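Long-range contacts in M64R (PDB 5CZ3), which is a poxvirus host-range protein of the C7 family that probably helps the virus multiply in different cell types by antagonising a host restriction factor: residues A[15-20]-A[46-51]; A[61-66]-A[85-90]; A[42-47]-A[92-97]. All blocks are in the same frame, centred on the assembly; numbering follows the deposited sequence.

Interaction 1 of 3, residues A[15-20]-A[46-51]; sequences LIDENV and YITFIL
Strand 10-15 ends here against strand 45-54: Leu15 and Phe49 form an antiparallel non-hydrogen-bonded pair with their CA atoms 5.0 Å apart, after which a type I turn from Ile16 to Asn19 closes the tight hairpin to strand 20-23. Leu15 and Val20 exchange two backbone bonds, and Asn19, with positive phi, takes the first position of a G1 beta bulge. One backbone bond crosses the contact, from Ile16 N to Thr48 O (3.2 Å); its N-H...O angle is 160° and the donor lies in the carbonyl plane. The same oxygen receives a second, weaker approach from Leu15 CA at 3.5 Å.

Leu15 and Phe49 run side by side in the same direction, and Leu15 CD1 settles 3.8 Å from Phe49 CE2. Phe49 also packs on Ile37 and Leu39 of strand 34-40, so this face looks into the sandwich. Ile16 CG1 lies beside its backbone N (chi1 -53°) and against Thr48 CG2. A bend at chi2 (-53°) then brings Ile16 CD1 to 3.7 Å from Ile50 CD1. At the turn, Asp17 OD2 comes within 3.6 Å of Tyr46 O, acceptor against acceptor, with no hydrogen bond, while Glu18 OE1 stands 3.9 Å from Ile47 CG2.

The chemistry is thus graded: apolar packing on both sides of a single directional bond, the turn's carboxylates contributing no polar bond across this contact.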
loop_
_atom_site.group_PDB
_atom_site.type_symbol
_atom_site.label_atom_id
_atom_site.label_comp_id
_atom_site.label_asym_id
_atom_site.label_seq_id
_atom_site.Cartn_x
_atom_site.Cartn_y
_atom_site.Cartn_z
ATOM N N LEU A 15 2.079 -6.448 -5.251
ATOM C CA LEU A 15 3.338 -7.154 -5.033
ATOM C C LEU A 15 3.667 -7.958 -6.286
ATOM O O LEU A 15 3.084 -9.016 -6.531
ATOM C CB LEU A 15 3.260 -8.061 -3.802
ATOM C CG LEU A 15 3.464 -7.392 -2.436
ATOM C CD1 LEU A 15 2.296 -6.486 -2.068
ATOM C CD2 LEU A 15 3.701 -8.434 -1.348
ATOM N N ILE A 16 4.609 -7.441 -7.070
ATOM C CA ILE A 16 4.849 -7.908 -8.433
ATOM C C ILE A 16 5.260 -9.374 -8.541
ATOM O O ILE A 16 4.579 -10.167 -9.192
ATOM C CB ILE A 16 5.931 -7.050 -9.119
ATOM C CG1 ILE A 16 5.567 -5.567 -9.029
ATOM C CG2 ILE A 16 6.111 -7.472 -10.566
ATOM C CD1 ILE A 16 4.178 -5.248 -9.537
ATOM N N ASP A 17 6.375 -9.727 -7.911
ATOM C CA ASP A 17 6.915 -11.079 -8.018
ATOM C C ASP A 17 6.047 -12.107 -7.299
ATOM O O ASP A 17 6.097 -13.297 -7.607
ATOM C CB ASP A 17 8.342 -11.125 -7.472
ATOM C CG ASP A 17 9.308 -10.302 -8.303
ATOM O OD1 ASP A 17 9.139 -10.257 -9.541
ATOM O OD2 ASP A 17 10.233 -9.698 -7.719
ATOM N N GLU A 18 5.252 -11.646 -6.340
ATOM C CA GLU A 18 4.344 -12.530 -5.622
ATOM C C GLU A 18 3.013 -12.642 -6.357
ATOM O O GLU A 18 2.173 -13.474 -6.009
ATOM C CB GLU A 18 4.119 -12.034 -4.191
ATOM C CG GLU A 18 5.305 -12.245 -3.257
ATOM C CD GLU A 18 6.453 -11.299 -3.544
ATOM O OE1 GLU A 18 6.194 -10.186 -4.048
ATOM O OE2 GLU A 18 7.614 -11.670 -3.274
ATOM N N ASN A 19 2.840 -11.800 -7.374
ATOM C CA ASN A 19 1.615 -11.750 -8.172
ATOM C C ASN A 19 0.368 -11.599 -7.304
ATOM O O ASN A 19 -0.588 -12.361 -7.436
ATOM C CB ASN A 19 1.496 -12.999 -9.049
ATOM C CG ASN A 19 0.564 -12.796 -10.232
ATOM O OD1 ASN A 19 0.605 -11.762 -10.899
ATOM N ND2 ASN A 19 -0.284 -13.783 -10.494
ATOM N N VAL A 20 0.389 -10.612 -6.413
ATOM C CA VAL A 20 -0.719 -10.380 -5.495
ATOM C C VAL A 20 -1.219 -8.940 -5.583
ATOM O O VAL A 20 -0.424 -7.998 -5.574
ATOM C CB VAL A 20 -0.310 -10.693 -4.038
ATOM C CG1 VAL A 20 -1.372 -10.213 -3.061
ATOM C CG2 VAL A 20 -0.050 -12.183 -3.867
ATOM N N TYR A 46 14.176 -10.163 -3.225
ATOM C CA TYR A 46 13.760 -8.784 -3.425
ATOM C C TYR A 46 12.246 -8.724 -3.579
ATOM O O TYR A 46 11.670 -9.459 -4.380
ATOM C CB TYR A 46 14.440 -8.180 -4.656
ATOM C CG TYR A 46 15.903 -7.849 -4.466
ATOM C CD1 TYR A 46 16.295 -6.616 -3.962
ATOM C CD2 TYR A 46 16.892 -8.764 -4.800
ATOM C CE1 TYR A 46 17.631 -6.305 -3.791
ATOM C CE2 TYR A 46 18.231 -8.461 -4.633
ATOM C CZ TYR A 46 18.594 -7.230 -4.127
ATOM O OH TYR A 46 19.925 -6.922 -3.959
ATOM N N ILE A 47 11.603 -7.855 -2.809
ATOM C CA ILE A 47 10.160 -7.690 -2.903
ATOM C C ILE A 47 9.820 -6.339 -3.522
ATOM O O ILE A 47 10.189 -5.291 -2.992
ATOM C CB ILE A 47 9.484 -7.815 -1.528
ATOM C CG1 ILE A 47 9.804 -9.174 -0.906
ATOM C CG2 ILE A 47 7.980 -7.638 -1.656
ATOM C CD1 ILE A 47 9.255 -9.348 0.487
ATOM N N THR A 48 9.121 -6.374 -4.651
ATOM C CA THR A 48 8.779 -5.162 -5.384
ATOM C C THR A 48 7.349 -4.720 -5.094
ATOM O O THR A 48 6.403 -5.486 -5.281
ATOM C CB THR A 48 8.944 -5.360 -6.906
ATOM O OG1 THR A 48 10.273 -5.812 -7.195
ATOM C CG2 THR A 48 8.685 -4.058 -7.648
ATOM N N PHE A 49 7.198 -3.485 -4.628
ATOM C CA PHE A 49 5.880 -2.900 -4.406
ATOM C C PHE A 49 5.576 -1.840 -5.456
ATOM O O PHE A 49 6.385 -0.945 -5.695
ATOM C CB PHE A 49 5.778 -2.267 -3.017
ATOM C CG PHE A 49 5.958 -3.232 -1.882
ATOM C CD1 PHE A 49 7.223 -3.553 -1.421
ATOM C CD2 PHE A 49 4.860 -3.799 -1.258
ATOM C CE1 PHE A 49 7.390 -4.432 -0.371
ATOM C CE2 PHE A 49 5.020 -4.679 -0.208
ATOM C CZ PHE A 49 6.287 -4.997 0.236
ATOM N N ILE A 50 4.408 -1.938 -6.080
ATOM C CA ILE A 50 3.916 -0.853 -6.918
ATOM C C ILE A 50 2.624 -0.307 -6.325
ATOM O O ILE A 50 1.632 -1.025 -6.199
ATOM C CB ILE A 50 3.688 -1.301 -8.374
ATOM C CG1 ILE A 50 5.032 -1.487 -9.077
ATOM C CG2 ILE A 50 2.851 -0.274 -9.123
ATOM C CD1 ILE A 50 4.918 -1.808 -10.546
ATOM N N LEU A 51 2.653 0.964 -5.938
ATOM C CA LEU A 51 1.491 1.615 -5.347
ATOM C C LEU A 51 0.881 2.599 -6.329
ATOM O O LEU A 51 1.545 3.537 -6.773
ATOM C CB LEU A 51 1.863 2.339 -4.047
ATOM C CG LEU A 51 2.451 1.533 -2.883
ATOM C CD1 LEU A 51 3.956 1.351 -3.029
ATOM C CD2 LEU A 51 2.118 2.195 -1.554
#

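Interaction 2 of 3, residues A[61-66]-A[85-90]; sequences VEAKPI and TSLIYK
Ile66 and Tyr89 share the same first torsion, each with CG1 or CG anti to its own carbonyl carbon and beside the backbone N, and what follows sets the contact: Ile66 runs on extended to CD1 (chi2 -172°), while Tyr89 turns its ring across its CB-CG bond (chi2 85°) and offers a face to the isoleucine. The two side chains cross obliquely. Ile66 CB stands 4.2 Å above the plane of the Tyr89 ring, over its centre, and Ile66 CG1 lies 4.3 Å from the Tyr89 ring centroid and 26° off the normal, which meets the geometry of a CH-pi contact. Ile66 CD1 stays on the same side of the ring plane, displaced outward past the CD1-CE1 bond, 3.8 Å from Tyr89 CE1.

The hydroxyl end of the ring lies close to the loop backbone. Tyr89 OH is 3.8 Å from Ile66 N and 4.3 Å from Lys64 O, too far to bond; that carbonyl is instead hydrogen-bonded to Tyr33 OH. Lys64 starts away from the strand at CB, and its NZ makes a salt bridge with Asp106 and a hydrogen bond to Asp31 O. Ala63 CB adds a smaller apolar touch, meeting Leu87 CD1 at 4.3 Å. The closest CA pair across the segments, Ile66 and Tyr89, is still 8.3 Å apart, so the contact rests on the side chains of Tyr89 and Leu87.

In the fold, the loop leading into strand 67-70 of one sheet is laid over strand 87-95 of the other. Leu53 of strand 45-54 touches both Ile66 and Leu87, and Leu79 of strand 79-82 packs on Leu87 and Tyr89.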
loop_
_atom_site.group_PDB
_atom_site.type_symbol
_atom_site.label_atom_id
_atom_site.label_comp_id
_atom_site.label_asym_id
_atom_site.label_seq_id
_atom_site.Cartn_x
_atom_site.Cartn_y
_atom_site.Cartn_z
ATOM N N VAL A 61 -5.781 20.381 -0.857
ATOM C CA VAL A 61 -4.922 21.436 -1.375
ATOM C C VAL A 61 -3.701 20.816 -2.042
ATOM O O VAL A 61 -3.158 21.360 -3.004
ATOM C CB VAL A 61 -4.477 22.414 -0.266
ATOM C CG1 VAL A 61 -5.655 23.251 0.207
ATOM C CG2 VAL A 61 -3.851 21.660 0.901
ATOM N N GLU A 62 -3.291 19.660 -1.528
ATOM C CA GLU A 62 -2.151 18.922 -2.054
ATOM C C GLU A 62 -2.150 17.501 -1.502
ATOM O O GLU A 62 -2.684 17.246 -0.422
ATOM C CB GLU A 62 -0.838 19.627 -1.708
ATOM C CG GLU A 62 -0.679 19.952 -0.232
ATOM C CD GLU A 62 0.663 20.583 0.084
ATOM O OE1 GLU A 62 1.460 20.791 -0.856
ATOM O OE2 GLU A 62 0.920 20.872 1.271
ATOM N N ALA A 63 -1.553 16.579 -2.248
ATOM C CA ALA A 63 -1.471 15.189 -1.816
ATOM C C ALA A 63 -0.207 14.950 -0.999
ATOM O O ALA A 63 0.899 15.251 -1.448
ATOM C CB ALA A 63 -1.514 14.257 -3.016
ATOM N N LYS A 64 -0.381 14.411 0.205
ATOM C CA LYS A 64 0.741 14.083 1.078
ATOM C C LYS A 64 1.633 13.030 0.426
ATOM O O LYS A 64 1.179 12.284 -0.439
ATOM C CB LYS A 64 0.233 13.581 2.432
ATOM C CG LYS A 64 -0.816 14.474 3.082
ATOM C CD LYS A 64 -1.239 13.930 4.438
ATOM C CE LYS A 64 -2.456 14.667 4.973
ATOM N NZ LYS A 64 -2.949 14.082 6.251
ATOM N N PRO A 65 2.910 12.967 0.828
ATOM C CA PRO A 65 3.752 11.896 0.286
ATOM C C PRO A 65 3.440 10.555 0.942
ATOM O O PRO A 65 2.843 10.528 2.017
ATOM C CB PRO A 65 5.179 12.349 0.632
ATOM C CG PRO A 65 5.054 13.771 1.119
ATOM C CD PRO A 65 3.676 13.894 1.674
ATOM N N ILE A 66 3.828 9.459 0.297
ATOM C CA ILE A 66 3.756 8.148 0.928
ATOM C C ILE A 66 5.122 7.782 1.484
ATOM O O ILE A 66 6.120 7.809 0.763
ATOM C CB ILE A 66 3.302 7.046 -0.048
ATOM C CG1 ILE A 66 1.910 7.351 -0.601
ATOM C CG2 ILE A 66 3.317 5.689 0.640
ATOM C CD1 ILE A 66 1.320 6.229 -1.426
ATOM N N THR A 85 -4.291 11.554 -13.400
ATOM C CA THR A 85 -5.060 11.385 -12.173
ATOM C C THR A 85 -4.328 10.545 -11.132
ATOM O O THR A 85 -4.608 10.642 -9.937
ATOM C CB THR A 85 -6.421 10.727 -12.466
ATOM O OG1 THR A 85 -6.228 9.594 -13.323
ATOM C CG2 THR A 85 -7.348 11.715 -13.151
ATOM N N SER A 86 -3.388 9.724 -11.591
ATOM C CA SER A 86 -2.722 8.761 -10.721
ATOM C C SER A 86 -1.272 9.114 -10.417
ATOM O O SER A 86 -0.546 9.618 -11.273
ATOM C CB SER A 86 -2.779 7.365 -11.344
ATOM O OG SER A 86 -4.118 6.931 -11.497
ATOM N N LEU A 87 -0.867 8.843 -9.181
ATOM C CA LEU A 87 0.532 8.903 -8.782
ATOM C C LEU A 87 1.038 7.475 -8.615
ATOM O O LEU A 87 0.418 6.670 -7.919
ATOM C CB LEU A 87 0.704 9.694 -7.482
ATOM C CG LEU A 87 0.180 11.133 -7.454
ATOM C CD1 LEU A 87 0.222 11.692 -6.040
ATOM C CD2 LEU A 87 0.981 12.011 -8.402
ATOM N N ILE A 88 2.157 7.157 -9.254
ATOM C CA ILE A 88 2.649 5.785 -9.267
ATOM C C ILE A 88 3.979 5.640 -8.532
ATOM O O ILE A 88 5.019 6.089 -9.012
ATOM C CB ILE A 88 2.805 5.268 -10.708
ATOM C CG1 ILE A 88 1.460 5.338 -11.434
ATOM C CG2 ILE A 88 3.339 3.847 -10.710
ATOM C CD1 ILE A 88 1.552 5.099 -12.922
ATOM N N TYR A 89 3.930 5.011 -7.363
ATOM C CA TYR A 89 5.129 4.751 -6.574
ATOM C C TYR A 89 5.659 3.342 -6.826
ATOM O O TYR A 89 4.891 2.416 -7.089
ATOM C CB TYR A 89 4.847 4.929 -5.080
ATOM C CG TYR A 89 4.491 6.336 -4.650
ATOM C CD1 TYR A 89 3.183 6.799 -4.728
ATOM C CD2 TYR A 89 5.459 7.194 -4.144
ATOM C CE1 TYR A 89 2.853 8.080 -4.324
ATOM C CE2 TYR A 89 5.138 8.476 -3.737
ATOM C CZ TYR A 89 3.834 8.913 -3.830
ATOM O OH TYR A 89 3.514 10.188 -3.427
ATOM N N LYS A 90 6.974 3.186 -6.739
ATOM C CA LYS A 90 7.595 1.872 -6.840
ATOM C C LYS A 90 8.749 1.759 -5.855
ATOM O O LYS A 90 9.674 2.570 -5.876
ATOM C CB LYS A 90 8.090 1.604 -8.264
ATOM C CG LYS A 90 8.789 0.257 -8.426
ATOM C CD LYS A 90 9.159 -0.017 -9.877
ATOM C CE LYS A 90 9.867 -1.359 -10.023
ATOM N NZ LYS A 90 10.177 -1.680 -11.445
#

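Interaction 3 of 3, residues A[42-47]-A[92-97]; sequences ATCKYI and VIYVEE
The Tyr46 ring takes Tyr94 CD1 over one face, 3.6 Å above its plane and over its centre, making an edge-to-face pair with centroids 5.0 Å apart and planes at 53°. The Tyr94 ring has Glu96 OE2 in plane at its edge, where Tyr94 OH gives a weak hydrogen bond of 3.4 Å. Tyr94 CG is anti to the backbone N (chi1 173°), which lays the ring largely along its own strand and brings Tyr94 OH to 3.5 Å from Cys44 CB of the facing segment. Cys44 SG, covalently linked to beta-mercaptoethanol probably from the crystallisation liquor, rests on Glu96 CG.

Beneath the rings, the backbones form a regular antiparallel ladder. Lys45 pairs with Val95 and Ile47 with Ile93, each pair exchanging two bonds; the shortest is Ile47 N to Ile93 O at 2.9 Å, and the straightest, Val95 N to Lys45 O, has an angle of 171° at the hydrogen. On the other face, Ile47 CD1 meets Val95 CG2 at 3.8 Å.

This face is the inner one of the sandwich: Leu39 of strand 34-40 touches Ile47 and Ile93, Leu70 of strand 67-70 touches Ile93 and Val95, and Lys45 NZ is hydrogen-bonded to Thr122 OG1 and salt-bridged to Asp123.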
loop_
_atom_site.group_PDB
_atom_site.type_symbol
_atom_site.label_atom_id
_atom_site.label_comp_id
_atom_site.label_asym_id
_atom_site.label_seq_id
_atom_site.Cartn_x
_atom_site.Cartn_y
_atom_site.Cartn_z
ATOM N N ALA A 42 11.304 -17.463 3.878
ATOM C CA ALA A 42 12.328 -18.374 4.371
ATOM C C ALA A 42 13.627 -18.209 3.590
ATOM O O ALA A 42 14.680 -18.689 4.010
ATOM C CB ALA A 42 11.840 -19.813 4.293
ATOM N N THR A 43 13.542 -17.529 2.451
ATOM C CA THR A 43 14.706 -17.298 1.604
ATOM C C THR A 43 14.983 -15.807 1.432
ATOM O O THR A 43 14.138 -14.965 1.738
ATOM C CB THR A 43 14.529 -17.934 0.210
ATOM O OG1 THR A 43 13.417 -17.327 -0.460
ATOM C CG2 THR A 43 14.284 -19.430 0.330
ATOM N N CYS A 44 16.175 -15.492 0.937
ATOM C CA CYS A 44 16.576 -14.112 0.697
ATOM C C CYS A 44 16.070 -13.661 -0.669
ATOM O O CYS A 44 16.388 -14.278 -1.683
ATOM C CB CYS A 44 18.096 -13.982 0.773
ATOM S SG CYS A 44 18.778 -14.344 2.409
ATOM N N LYS A 45 15.277 -12.594 -0.702
ATOM C CA LYS A 45 14.692 -12.154 -1.964
ATOM C C LYS A 45 14.438 -10.654 -2.018
ATOM O O LYS A 45 14.483 -9.961 -1.002
ATOM C CB LYS A 45 13.379 -12.897 -2.223
ATOM C CG LYS A 45 12.279 -12.567 -1.228
ATOM C CD LYS A 45 11.031 -13.395 -1.479
ATOM C CE LYS A 45 11.334 -14.884 -1.414
ATOM N NZ LYS A 45 10.104 -15.708 -1.580
ATOM N N TYR A 46 14.176 -10.163 -3.225
ATOM C CA TYR A 46 13.760 -8.784 -3.425
ATOM C C TYR A 46 12.246 -8.724 -3.579
ATOM O O TYR A 46 11.670 -9.459 -4.380
ATOM C CB TYR A 46 14.440 -8.180 -4.656
ATOM C CG TYR A 46 15.903 -7.849 -4.466
ATOM C CD1 TYR A 46 16.295 -6.616 -3.962
ATOM C CD2 TYR A 46 16.892 -8.764 -4.800
ATOM C CE1 TYR A 46 17.631 -6.305 -3.791
ATOM C CE2 TYR A 46 18.231 -8.461 -4.633
ATOM C CZ TYR A 46 18.594 -7.230 -4.127
ATOM O OH TYR A 46 19.925 -6.922 -3.959
ATOM N N ILE A 47 11.603 -7.855 -2.809
ATOM C CA ILE A 47 10.160 -7.690 -2.903
ATOM C C ILE A 47 9.820 -6.339 -3.522
ATOM O O ILE A 47 10.189 -5.291 -2.992
ATOM C CB ILE A 47 9.484 -7.815 -1.528
ATOM C CG1 ILE A 47 9.804 -9.174 -0.906
ATOM C CG2 ILE A 47 7.980 -7.638 -1.656
ATOM C CD1 ILE A 47 9.255 -9.348 0.487
ATOM N N VAL A 92 11.483 -1.159 -3.909
ATOM C CA VAL A 92 12.025 -2.506 -3.844
ATOM C C VAL A 92 12.830 -2.673 -2.563
ATOM O O VAL A 92 13.754 -1.907 -2.296
ATOM C CB VAL A 92 12.913 -2.822 -5.063
ATOM C CG1 VAL A 92 13.593 -4.171 -4.892
ATOM C CG2 VAL A 92 12.087 -2.789 -6.346
ATOM N N ILE A 93 12.462 -3.667 -1.764
ATOM C CA ILE A 93 13.179 -3.952 -0.530
ATOM C C ILE A 93 13.894 -5.289 -0.629
ATOM O O ILE A 93 13.504 -6.159 -1.407
ATOM C CB ILE A 93 12.239 -3.974 0.687
ATOM C CG1 ILE A 93 11.179 -5.064 0.521
ATOM C CG2 ILE A 93 11.584 -2.617 0.877
ATOM C CD1 ILE A 93 10.267 -5.220 1.718
ATOM N N TYR A 94 14.949 -5.444 0.161
ATOM C CA TYR A 94 15.663 -6.707 0.232
ATOM C C TYR A 94 15.517 -7.311 1.621
ATOM O O TYR A 94 15.888 -6.689 2.616
ATOM C CB TYR A 94 17.138 -6.517 -0.112
ATOM C CG TYR A 94 17.962 -7.764 0.099
ATOM C CD1 TYR A 94 17.979 -8.778 -0.849
ATOM C CD2 TYR A 94 18.718 -7.932 1.252
ATOM C CE1 TYR A 94 18.728 -9.922 -0.657
ATOM C CE2 TYR A 94 19.467 -9.069 1.452
ATOM C CZ TYR A 94 19.470 -10.062 0.496
ATOM O OH TYR A 94 20.217 -11.200 0.690
ATOM N N VAL A 95 14.977 -8.523 1.685
ATOM C CA VAL A 95 14.763 -9.188 2.964
ATOM C C VAL A 95 15.467 -10.539 3.024
ATOM O O VAL A 95 15.609 -11.225 2.012
ATOM C CB VAL A 95 13.262 -9.390 3.249
ATOM C CG1 VAL A 95 12.590 -8.050 3.517
ATOM C CG2 VAL A 95 12.589 -10.114 2.092
ATOM N N GLU A 96 15.911 -10.907 4.221
ATOM C CA GLU A 96 16.584 -12.181 4.440
ATOM C C GLU A 96 15.745 -13.065 5.350
ATOM O O GLU A 96 15.917 -14.283 5.388
ATOM C CB GLU A 96 17.974 -11.959 5.041
ATOM C CG GLU A 96 18.952 -11.292 4.088
ATOM C CD GLU A 96 20.330 -11.100 4.689
ATOM O OE1 GLU A 96 20.425 -10.855 5.909
ATOM O OE2 GLU A 96 21.320 -11.202 3.936
ATOM N N GLU A 97 14.834 -12.433 6.084
ATOM C CA GLU A 97 13.918 -13.135 6.973
ATOM C C GLU A 97 12.573 -12.412 7.004
ATOM O O GLU A 97 12.358 -11.472 6.239
ATOM C CB GLU A 97 14.508 -13.241 8.380
ATOM C CG GLU A 97 14.960 -11.913 8.965
ATOM C CD GLU A 97 15.624 -12.069 10.319
ATOM O OE2 GLU A 97 16.071 -11.049 10.884
#

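All three interactions involve strand 45-54 or its neighbour 87-95. Interactions 1 and 3 share Tyr46 and Ile47 and join strand 45-54 to its two flanking strands; their centres lie about 11 Å apart, and Phe49 and Ile93 continue one apolar layer between them. Interaction 2 sits at the beginning of strand 87-95, its centre about 26 Å from that of interaction 3, yet meets interaction 1 through a probable Leu51 O to Tyr89 N bond. Interaction 3 is the most superficial, with six of ten touching residues exposed and its centre about 18 Å from the chain centre, against about 11 and 12 Å for interactions 1 and 2. It is richest in backbone bonds; interaction 1 has one, and interaction 2, between the sheets, relies on packing.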